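Local coordinates for protein eukaryotic translation initiation factor 2A (Schizosaccharomyces pombe, PDB 3WJ9) that probably directs codon-dependent binding of initiator methionyl-tRNA to 40S ribosomal subunits early in the translation of a small number of specific mRNAs, at residues 323-328 against 334-339; 5-10 against 367-372; 130-135 against 150-155. All coordinates share one frame; numbering follows the deposited sequence.

The chain opens with strand 6-11, the first half of contact 2, and then runs round a beta-propeller before that contact is completed by 367-372. Nested within this long loop, one after the other, lie contact 3 (130-135 with 150-155), which stays within one blade, and contact 1 (323-328 with 334-339), a hairpin closing over five residues. Contact 2 instead joins neighbouring blades where the ring is shut. Contacts 1 and 2 adjoin: L325 CD1 lies 3.7 Å from L368 CD1, so the hairpin's blade packs on strand 367-372. Contact 3 sits on the opposite side of the chain's centre from contact 1, about 36 Å away centre to centre.

Contact 1: 323-328 against 334-339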
loop_
_atom_site.group_PDB
_atom_site.type_symbol
_atom_site.label_atom_id
_atom_site.label_comp_id
_atom_site.label_asym_id
_atom_site.label_seq_id
_atom_site.Cartn_x
_atom_site.Cartn_y
_atom_site.Cartn_z
ATOM N N TYR A 323 -14.445 -13.137 0.365
ATOM C CA TYR A 323 -15.281 -12.110 0.976
ATOM C C TYR A 323 -15.020 -10.724 0.402
ATOM O O TYR A 323 -13.899 -10.399 0.013
ATOM C CB TYR A 323 -15.067 -12.087 2.490
ATOM C CG TYR A 323 -15.219 -13.439 3.144
ATOM C CD1 TYR A 323 -16.451 -14.074 3.186
ATOM C CD2 TYR A 323 -14.131 -14.078 3.724
ATOM C CE1 TYR A 323 -16.598 -15.309 3.779
ATOM C CE2 TYR A 323 -14.268 -15.316 4.325
ATOM C CZ TYR A 323 -15.505 -15.926 4.349
ATOM O OH TYR A 323 -15.651 -17.158 4.943
ATOM N N ILE A 324 -16.069 -9.910 0.352
ATOM C CA ILE A 324 -15.960 -8.535 -0.121
ATOM C C ILE A 324 -16.497 -7.566 0.930
ATOM O O ILE A 324 -17.638 -7.691 1.374
ATOM C CB ILE A 324 -16.714 -8.336 -1.454
ATOM C CG1 ILE A 324 -16.246 -9.362 -2.490
ATOM C CG2 ILE A 324 -16.511 -6.926 -1.974
ATOM C CD1 ILE A 324 -16.945 -9.249 -3.830
ATOM N N LEU A 325 -15.666 -6.606 1.327
ATOM C CA LEU A 325 -16.027 -5.655 2.374
ATOM C C LEU A 325 -16.485 -4.328 1.777
ATOM O O LEU A 325 -15.947 -3.874 0.768
ATOM C CB LEU A 325 -14.841 -5.441 3.323
ATOM C CG LEU A 325 -15.019 -4.597 4.590
ATOM C CD1 LEU A 325 -14.123 -5.132 5.690
ATOM C CD2 LEU A 325 -14.700 -3.132 4.331
ATOM N N LEU A 326 -17.480 -3.710 2.404
ATOM C CA LEU A 326 -17.973 -2.416 1.948
ATOM C C LEU A 326 -18.253 -1.516 3.146
ATOM O O LEU A 326 -19.147 -1.791 3.946
ATOM C CB LEU A 326 -19.229 -2.590 1.092
ATOM C CG LEU A 326 -19.692 -1.347 0.333
ATOM C CD1 LEU A 326 -18.591 -0.830 -0.576
ATOM C CD2 LEU A 326 -20.954 -1.631 -0.464
ATOM N N ALA A 327 -17.483 -0.440 3.271
ATOM C CA ALA A 327 -17.542 0.394 4.464
ATOM C C ALA A 327 -17.599 1.884 4.153
ATOM O O ALA A 327 -17.423 2.305 3.012
ATOM C CB ALA A 327 -16.350 0.096 5.358
ATOM N N GLY A 328 -17.846 2.673 5.193
ATOM C CA GLY A 328 -17.863 4.120 5.086
ATOM C C GLY A 328 -16.937 4.748 6.108
ATOM O O GLY A 328 -17.215 4.722 7.306
ATOM N N GLY A 334 -19.958 5.156 10.675
ATOM C CA GLY A 334 -19.280 4.322 9.703
ATOM C C GLY A 334 -19.562 2.843 9.882
ATOM O O GLY A 334 -18.934 2.179 10.702
ATOM N N SER A 335 -20.509 2.327 9.108
ATOM C CA SER A 335 -20.868 0.916 9.182
ATOM C C SER A 335 -19.968 0.066 8.291
ATOM O O SER A 335 -19.154 0.593 7.534
ATOM C CB SER A 335 -22.333 0.715 8.793
ATOM O OG SER A 335 -23.193 1.409 9.679
ATOM N N ILE A 336 -20.115 -1.251 8.399
ATOM C CA ILE A 336 -19.349 -2.188 7.581
ATOM C C ILE A 336 -20.223 -3.360 7.136
ATOM O O ILE A 336 -20.922 -3.967 7.951
ATOM C CB ILE A 336 -18.117 -2.741 8.338
ATOM C CG1 ILE A 336 -17.116 -1.625 8.651
ATOM C CG2 ILE A 336 -17.436 -3.838 7.529
ATOM C CD1 ILE A 336 -15.861 -2.107 9.342
ATOM N N ASP A 337 -20.185 -3.670 5.843
ATOM C CA ASP A 337 -20.894 -4.823 5.301
ATOM C C ASP A 337 -19.906 -5.800 4.672
ATOM O O ASP A 337 -18.894 -5.386 4.107
ATOM C CB ASP A 337 -21.936 -4.385 4.269
ATOM C CG ASP A 337 -23.056 -3.570 4.879
ATOM O OD1 ASP A 337 -23.232 -3.637 6.113
ATOM O OD2 ASP A 337 -23.764 -2.866 4.127
ATOM N N ILE A 338 -20.194 -7.095 4.774
ATOM C CA ILE A 338 -19.335 -8.112 4.170
ATOM C C ILE A 338 -20.137 -9.047 3.266
ATOM O O ILE A 338 -21.081 -9.703 3.706
ATOM C CB ILE A 338 -18.595 -8.942 5.240
ATOM C CG1 ILE A 338 -17.630 -8.050 6.025
ATOM C CG2 ILE A 338 -17.837 -10.088 4.593
ATOM C CD1 ILE A 338 -16.808 -8.793 7.051
ATOM N N PHE A 339 -19.746 -9.094 1.995
ATOM C CA PHE A 339 -20.450 -9.882 0.990
ATOM C C PHE A 339 -19.617 -11.080 0.541
ATOM O O PHE A 339 -18.401 -11.108 0.735
ATOM C CB PHE A 339 -20.817 -9.005 -0.208
ATOM C CG PHE A 339 -21.675 -7.821 0.149
ATOM C CD1 PHE A 339 -21.106 -6.637 0.593
ATOM C CD2 PHE A 339 -23.053 -7.897 0.046
ATOM C CE1 PHE A 339 -21.897 -5.553 0.924
ATOM C CE2 PHE A 339 -23.847 -6.819 0.375
ATOM C CZ PHE A 339 -23.270 -5.646 0.814
#
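I324 and F339 form an antiparallel hydrogen-bonded pair at one end of a beta hairpin in the WD 3 repeat, with F339 N meeting I324 O at 2.6 Å. L326 and D337 form the next such pair, L326 N lying 2.8 Å from D337 O; towards the turn the ladder fades to a weak bond from G328 N to S335 O.

Side chains alternate between two faces. On one, I336 divides its branches: CG2, anti to the backbone N, touches L325 CG at 3.9 Å, while CG1, beside that N (chi1 -64°), turns to A327 CB at 3.8 Å. I338 likewise sends CG2 diagonally to Y323 CB, at 4.0 Å. This apolar face packs on C359 and F361 of the next blade. On the other face, F339 has CG beside its backbone N (chi1 -58°), which lays the ring back along the strand pair: the ring edge passes I324 O, and CE1 comes to 4.0 Å from L326 CB. D337, opposite L326 on the same face, has its carboxylate engaged outside the hairpin: OD2 forms a salt bridge with R312, and OD1 accepts a hydrogen bond from T350 OG1.

Backbone bonds therefore fix the pairing, and branched aliphatic groups give one face an apolar surface that packs on the next blade, whereas the buried charge on the other is probably balanced by R312.

Contact 2: 5-10 against 367-372; sequences SQFAYR and FLLTAV
F367 carries CG beside its backbone N (chi1 -52°), and S5 holds OG in the same relation to its own N (chi1 -48°). Both side chains leave the backbone toward the other segment, and these torsions swing both groups back towards the starts of their segments, where they meet. S5 OG lies in the plane of the F367 ring, at its edge, 3.6 Å from CE2 and 4.1 Å from CD2. No hydrogen bond results; the contact is consistent with the oxygen facing the slightly positive rim of the ring.

Two residues further along both strands, L369 CD1 touches F7 CB at 4.2 Å and lies oblique to the phenylalanine ring. The F7 side chain also touches V18 and I385. W406 of strand 401-406 touches both S5 and L369 and so bridges the two small contacts.

S5 CA and F367 CA are 9.0 Å apart and F7 CA and L369 CA 9.2 Å, so the strands pack through side chains and share no ladder. Such face-to-face packing of adjacent blades is typical of a beta-propeller, here where WD 4 meets the closing blade, in which N-terminal strand 6-11 pairs with C-terminal strand 401-406.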
loop_
_atom_site.group_PDB
_atom_site.type_symbol
_atom_site.label_atom_id
_atom_site.label_comp_id
_atom_site.label_asym_id
_atom_site.label_seq_id
_atom_site.Cartn_x
_atom_site.Cartn_y
_atom_site.Cartn_z
ATOM N N SER A 5 -2.402 -15.213 15.529
ATOM C CA SER A 5 -2.987 -14.100 14.786
ATOM C C SER A 5 -2.384 -12.775 15.248
ATOM O O SER A 5 -3.045 -11.990 15.924
ATOM C CB SER A 5 -4.510 -14.079 14.951
ATOM O OG SER A 5 -5.073 -15.362 14.732
ATOM N N GLN A 6 -1.130 -12.523 14.877
ATOM C CA GLN A 6 -0.398 -11.372 15.404
ATOM C C GLN A 6 -0.707 -10.077 14.662
ATOM O O GLN A 6 -0.862 -10.063 13.441
ATOM C CB GLN A 6 1.116 -11.627 15.369
ATOM C CG GLN A 6 1.946 -10.504 16.006
ATOM C CD GLN A 6 3.448 -10.694 15.858
ATOM O OE1 GLN A 6 4.193 -9.727 15.694
ATOM N NE2 GLN A 6 3.899 -11.941 15.925
ATOM N N PHE A 7 -0.801 -8.994 15.424
ATOM C CA PHE A 7 -0.881 -7.650 14.870
ATOM C C PHE A 7 0.042 -6.732 15.663
ATOM O O PHE A 7 0.495 -7.091 16.748
ATOM C CB PHE A 7 -2.320 -7.128 14.895
ATOM C CG PHE A 7 -2.892 -6.983 16.279
ATOM C CD1 PHE A 7 -3.581 -8.029 16.868
ATOM C CD2 PHE A 7 -2.758 -5.796 16.981
ATOM C CE1 PHE A 7 -4.113 -7.902 18.137
ATOM C CE2 PHE A 7 -3.288 -5.661 18.251
ATOM C CZ PHE A 7 -3.968 -6.718 18.829
ATOM N N ALA A 8 0.323 -5.553 15.121
ATOM C CA ALA A 8 1.150 -4.575 15.817
ATOM C C ALA A 8 0.323 -3.364 16.213
ATOM O O ALA A 8 -0.722 -3.104 15.624
ATOM C CB ALA A 8 2.321 -4.153 14.950
ATOM N N TYR A 9 0.791 -2.628 17.213
ATOM C CA TYR A 9 0.127 -1.397 17.617
ATOM C C TYR A 9 1.152 -0.359 18.042
ATOM O O TYR A 9 2.215 -0.698 18.558
ATOM C CB TYR A 9 -0.867 -1.653 18.756
ATOM C CG TYR A 9 -0.218 -1.912 20.099
ATOM C CD1 TYR A 9 0.159 -3.193 20.472
ATOM C CD2 TYR A 9 0.008 -0.874 20.998
ATOM C CE1 TYR A 9 0.751 -3.434 21.697
ATOM C CE2 TYR A 9 0.600 -1.106 22.224
ATOM C CZ TYR A 9 0.968 -2.388 22.570
ATOM O OH TYR A 9 1.557 -2.624 23.791
ATOM N N ARG A 10 0.825 0.907 17.820
ATOM C CA ARG A 10 1.656 2.000 18.296
ATOM C C ARG A 10 0.785 3.160 18.744
ATOM O O ARG A 10 0.175 3.844 17.926
ATOM C CB ARG A 10 2.635 2.459 17.217
ATOM C CG ARG A 10 3.574 3.561 17.679
ATOM C CD ARG A 10 4.495 4.013 16.561
ATOM N NE ARG A 10 3.759 4.608 15.451
ATOM C CZ ARG A 10 3.454 5.898 15.364
ATOM N NH1 ARG A 10 3.828 6.736 16.321
ATOM N NH2 ARG A 10 2.782 6.354 14.317
ATOM N N PHE A 367 -10.801 -13.199 10.246
ATOM C CA PHE A 367 -11.062 -12.149 11.219
ATOM C C PHE A 367 -11.046 -10.781 10.551
ATOM O O PHE A 367 -10.762 -10.662 9.358
ATOM C CB PHE A 367 -10.043 -12.202 12.359
ATOM C CG PHE A 367 -9.916 -13.558 13.004
ATOM C CD1 PHE A 367 -11.004 -14.413 13.090
ATOM C CD2 PHE A 367 -8.706 -13.971 13.533
ATOM C CE1 PHE A 367 -10.886 -15.652 13.689
ATOM C CE2 PHE A 367 -8.582 -15.208 14.131
ATOM C CZ PHE A 367 -9.671 -16.050 14.210
ATOM N N LEU A 368 -11.358 -9.750 11.329
ATOM C CA LEU A 368 -11.410 -8.395 10.805
ATOM C C LEU A 368 -10.986 -7.402 11.876
ATOM O O LEU A 368 -11.532 -7.398 12.977
ATOM C CB LEU A 368 -12.817 -8.070 10.301
ATOM C CG LEU A 368 -13.006 -6.708 9.636
ATOM C CD1 LEU A 368 -12.156 -6.633 8.381
ATOM C CD2 LEU A 368 -14.471 -6.470 9.305
ATOM N N LEU A 369 -10.006 -6.568 11.551
ATOM C CA LEU A 369 -9.546 -5.542 12.478
ATOM C C LEU A 369 -10.131 -4.192 12.078
ATOM O O LEU A 369 -10.230 -3.879 10.892
ATOM C CB LEU A 369 -8.012 -5.484 12.506
ATOM C CG LEU A 369 -7.301 -4.700 13.617
ATOM C CD1 LEU A 369 -5.896 -5.244 13.827
ATOM C CD2 LEU A 369 -7.235 -3.209 13.314
ATOM N N THR A 370 -10.540 -3.411 13.071
ATOM C CA THR A 370 -10.924 -2.024 12.845
ATOM C C THR A 370 -10.250 -1.158 13.899
ATOM O O THR A 370 -9.969 -1.623 15.003
ATOM C CB THR A 370 -12.456 -1.816 12.897
ATOM O OG1 THR A 370 -12.952 -2.155 14.197
ATOM C CG2 THR A 370 -13.158 -2.666 11.847
ATOM N N ALA A 371 -9.975 0.094 13.555
ATOM C CA ALA A 371 -9.344 1.010 14.494
ATOM C C ALA A 371 -9.800 2.440 14.259
ATOM O O ALA A 371 -10.342 2.769 13.205
ATOM C CB ALA A 371 -7.825 0.918 14.394
ATOM N N VAL A 372 -9.587 3.283 15.260
ATOM C CA VAL A 372 -9.818 4.714 15.132
ATOM C C VAL A 372 -8.527 5.416 15.541
ATOM O O VAL A 372 -8.043 5.224 16.657
ATOM C CB VAL A 372 -11.004 5.183 15.995
ATOM C CG1 VAL A 372 -11.145 6.689 15.929
ATOM C CG2 VAL A 372 -12.291 4.506 15.538
#

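Contact 3: 130-135 against 150-155; sequences LQYTCD and YETGNM
This is a side-chain contact within one propeller blade, joining Y132 of the first strand and L130 just before it to T152 and M155 in the turn that follows the third strand, 146-151. No hydrogen bond links the two segments, and two apolar touches carry the contact.

In the first, T152 CG2 approaches the edge of the Y132 ring near its plane, 3.8 Å from both CD2 and CE2, so the methyl straddles one ring bond. T152 sets this methyl beside its backbone N and puts OG1 between N and the carbonyl carbon (chi1 59°). CG2 thus packs on the tyrosine, while OG1 hydrogen-bonds to E136 O. A139 of the intervening strand 138-143 also touches Y132.

In the second, L130 CD1 rests 4.2 Å from the selenium of M155, a selenomethionine in the same turn. F118 packs against M155 and F120 against L130, both from strand 116-120; V108 touches L130 and Y132.

Beyond Y132 the first segment turns, and T133 OG1 donates a 2.6 Å hydrogen bond to D135 OD1, on the syn side but 32° out of the carboxylate plane. T133 OG1 also bonds S137 N and L138 N at the start of the second strand.

The contact belongs to a four-stranded antiparallel blade of the beta-propeller, whose face here packs against strands 106-110 and 116-120 of the preceding blade.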
loop_
_atom_site.group_PDB
_atom_site.type_symbol
_atom_site.label_atom_id
_atom_site.label_comp_id
_atom_site.label_asym_id
_atom_site.label_seq_id
_atom_site.Cartn_x
_atom_site.Cartn_y
_atom_site.Cartn_z
ATOM N N LEU A 130 11.959 3.598 -3.363
ATOM C CA LEU A 130 12.210 2.825 -4.568
ATOM C C LEU A 130 11.120 1.779 -4.722
ATOM O O LEU A 130 10.655 1.214 -3.734
ATOM C CB LEU A 130 13.581 2.148 -4.512
ATOM C CG LEU A 130 14.817 3.028 -4.365
ATOM C CD1 LEU A 130 16.027 2.186 -3.997
ATOM C CD2 LEU A 130 15.042 3.752 -5.673
ATOM N N GLN A 131 10.706 1.529 -5.957
ATOM C CA GLN A 131 9.810 0.415 -6.229
ATOM C C GLN A 131 10.666 -0.812 -6.499
ATOM O O GLN A 131 11.848 -0.690 -6.816
ATOM C CB GLN A 131 8.888 0.714 -7.410
ATOM C CG GLN A 131 8.102 2.006 -7.265
ATOM C CD GLN A 131 7.059 2.180 -8.350
ATOM O OE1 GLN A 131 6.661 1.217 -9.005
ATOM N NE2 GLN A 131 6.621 3.416 -8.555
ATOM N N TYR A 132 10.078 -1.993 -6.359
ATOM C CA TYR A 132 10.828 -3.227 -6.545
ATOM C C TYR A 132 10.064 -4.236 -7.384
ATOM O O TYR A 132 8.846 -4.142 -7.538
ATOM C CB TYR A 132 11.169 -3.863 -5.196
ATOM C CG TYR A 132 12.176 -3.109 -4.355
ATOM C CD1 TYR A 132 11.810 -1.977 -3.637
ATOM C CD2 TYR A 132 13.492 -3.542 -4.270
ATOM C CE1 TYR A 132 12.729 -1.291 -2.867
ATOM C CE2 TYR A 132 14.419 -2.862 -3.501
ATOM C CZ TYR A 132 14.033 -1.738 -2.802
ATOM O OH TYR A 132 14.952 -1.058 -2.036
ATOM N N THR A 133 10.795 -5.202 -7.926
ATOM C CA THR A 133 10.188 -6.376 -8.530
ATOM C C THR A 133 9.873 -7.356 -7.406
ATOM O O THR A 133 10.380 -7.205 -6.296
ATOM C CB THR A 133 11.112 -7.026 -9.573
ATOM O OG1 THR A 133 12.360 -7.371 -8.959
ATOM C CG2 THR A 133 11.373 -6.060 -10.715
ATOM N N CYS A 134 9.036 -8.350 -7.680
ATOM C CA CYS A 134 8.634 -9.300 -6.645
ATOM C C CYS A 134 9.782 -10.201 -6.200
ATOM O O CYS A 134 9.827 -10.630 -5.046
ATOM C CB CYS A 134 7.461 -10.155 -7.126
ATOM S SG CYS A 134 5.855 -9.358 -6.936
ATOM N N ASP A 135 10.708 -10.487 -7.108
ATOM C CA ASP A 135 11.883 -11.280 -6.756
ATOM C C ASP A 135 12.952 -10.421 -6.090
ATOM O O ASP A 135 14.022 -10.919 -5.738
ATOM C CB ASP A 135 12.460 -11.987 -7.989
ATOM C CG ASP A 135 12.744 -11.038 -9.142
ATOM O OD1 ASP A 135 13.068 -9.856 -8.903
ATOM O OD2 ASP A 135 12.651 -11.488 -10.302
ATOM N N TYR A 150 17.796 -0.507 -11.307
ATOM C CA TYR A 150 18.978 -0.958 -10.583
ATOM C C TYR A 150 18.967 -2.464 -10.360
ATOM O O TYR A 150 17.929 -3.110 -10.470
ATOM C CB TYR A 150 19.082 -0.253 -9.227
ATOM C CG TYR A 150 19.315 1.241 -9.290
ATOM C CD1 TYR A 150 18.284 2.114 -9.613
ATOM C CD2 TYR A 150 20.564 1.779 -9.010
ATOM C CE1 TYR A 150 18.492 3.477 -9.668
ATOM C CE2 TYR A 150 20.782 3.143 -9.061
ATOM C CZ TYR A 150 19.742 3.986 -9.391
ATOM O OH TYR A 150 19.953 5.346 -9.443
ATOM N N GLU A 151 20.136 -3.020 -10.057
ATOM C CA GLU A 151 20.224 -4.366 -9.505
ATOM C C GLU A 151 20.287 -4.250 -7.989
ATOM O O GLU A 151 21.187 -3.608 -7.457
ATOM C CB GLU A 151 21.452 -5.113 -10.029
ATOM C CG GLU A 151 21.269 -5.772 -11.384
ATOM C CD GLU A 151 22.438 -6.668 -11.743
ATOM O OE1 GLU A 151 22.269 -7.563 -12.598
ATOM O OE2 GLU A 151 23.529 -6.478 -11.166
ATOM N N THR A 152 19.334 -4.859 -7.291
ATOM C CA THR A 152 19.257 -4.712 -5.840
ATOM C C THR A 152 20.506 -5.243 -5.141
ATOM O O THR A 152 20.970 -4.673 -4.155
ATOM C CB THR A 152 18.017 -5.423 -5.264
ATOM O OG1 THR A 152 18.065 -6.821 -5.583
ATOM C CG2 THR A 152 16.742 -4.816 -5.841
ATOM N N GLY A 153 21.046 -6.338 -5.662
ATOM C CA GLY A 153 22.270 -6.909 -5.134
ATOM C C GLY A 153 23.430 -5.935 -5.181
ATOM O O GLY A 153 24.179 -5.790 -4.215
ATOM N N ASN A 154 23.570 -5.261 -6.316
ATOM C CA ASN A 154 24.639 -4.294 -6.509
ATOM C C ASN A 154 24.111 -3.035 -7.176
ATOM O O ASN A 154 24.335 -2.818 -8.364
ATOM C CB ASN A 154 25.760 -4.903 -7.351
ATOM C CG ASN A 154 26.987 -4.021 -7.412
ATOM O OD1 ASN A 154 27.110 -3.053 -6.661
ATOM N ND2 ASN A 154 27.907 -4.355 -8.306
HETATM N N MSE A 155 23.395 -2.209 -6.421
HETATM C CA MSE A 155 22.882 -0.974 -6.987
HETATM C C MSE A 155 23.880 0.173 -6.772
HETATM O O MSE A 155 23.798 1.207 -7.437
HETATM C CB MSE A 155 21.490 -0.646 -6.412
HETATM C CG MSE A 155 21.408 -0.283 -4.931
HETATM SE SE MSE A 155 19.559 -0.085 -4.275
HETATM C CE MSE A 155 19.241 -1.864 -3.508
#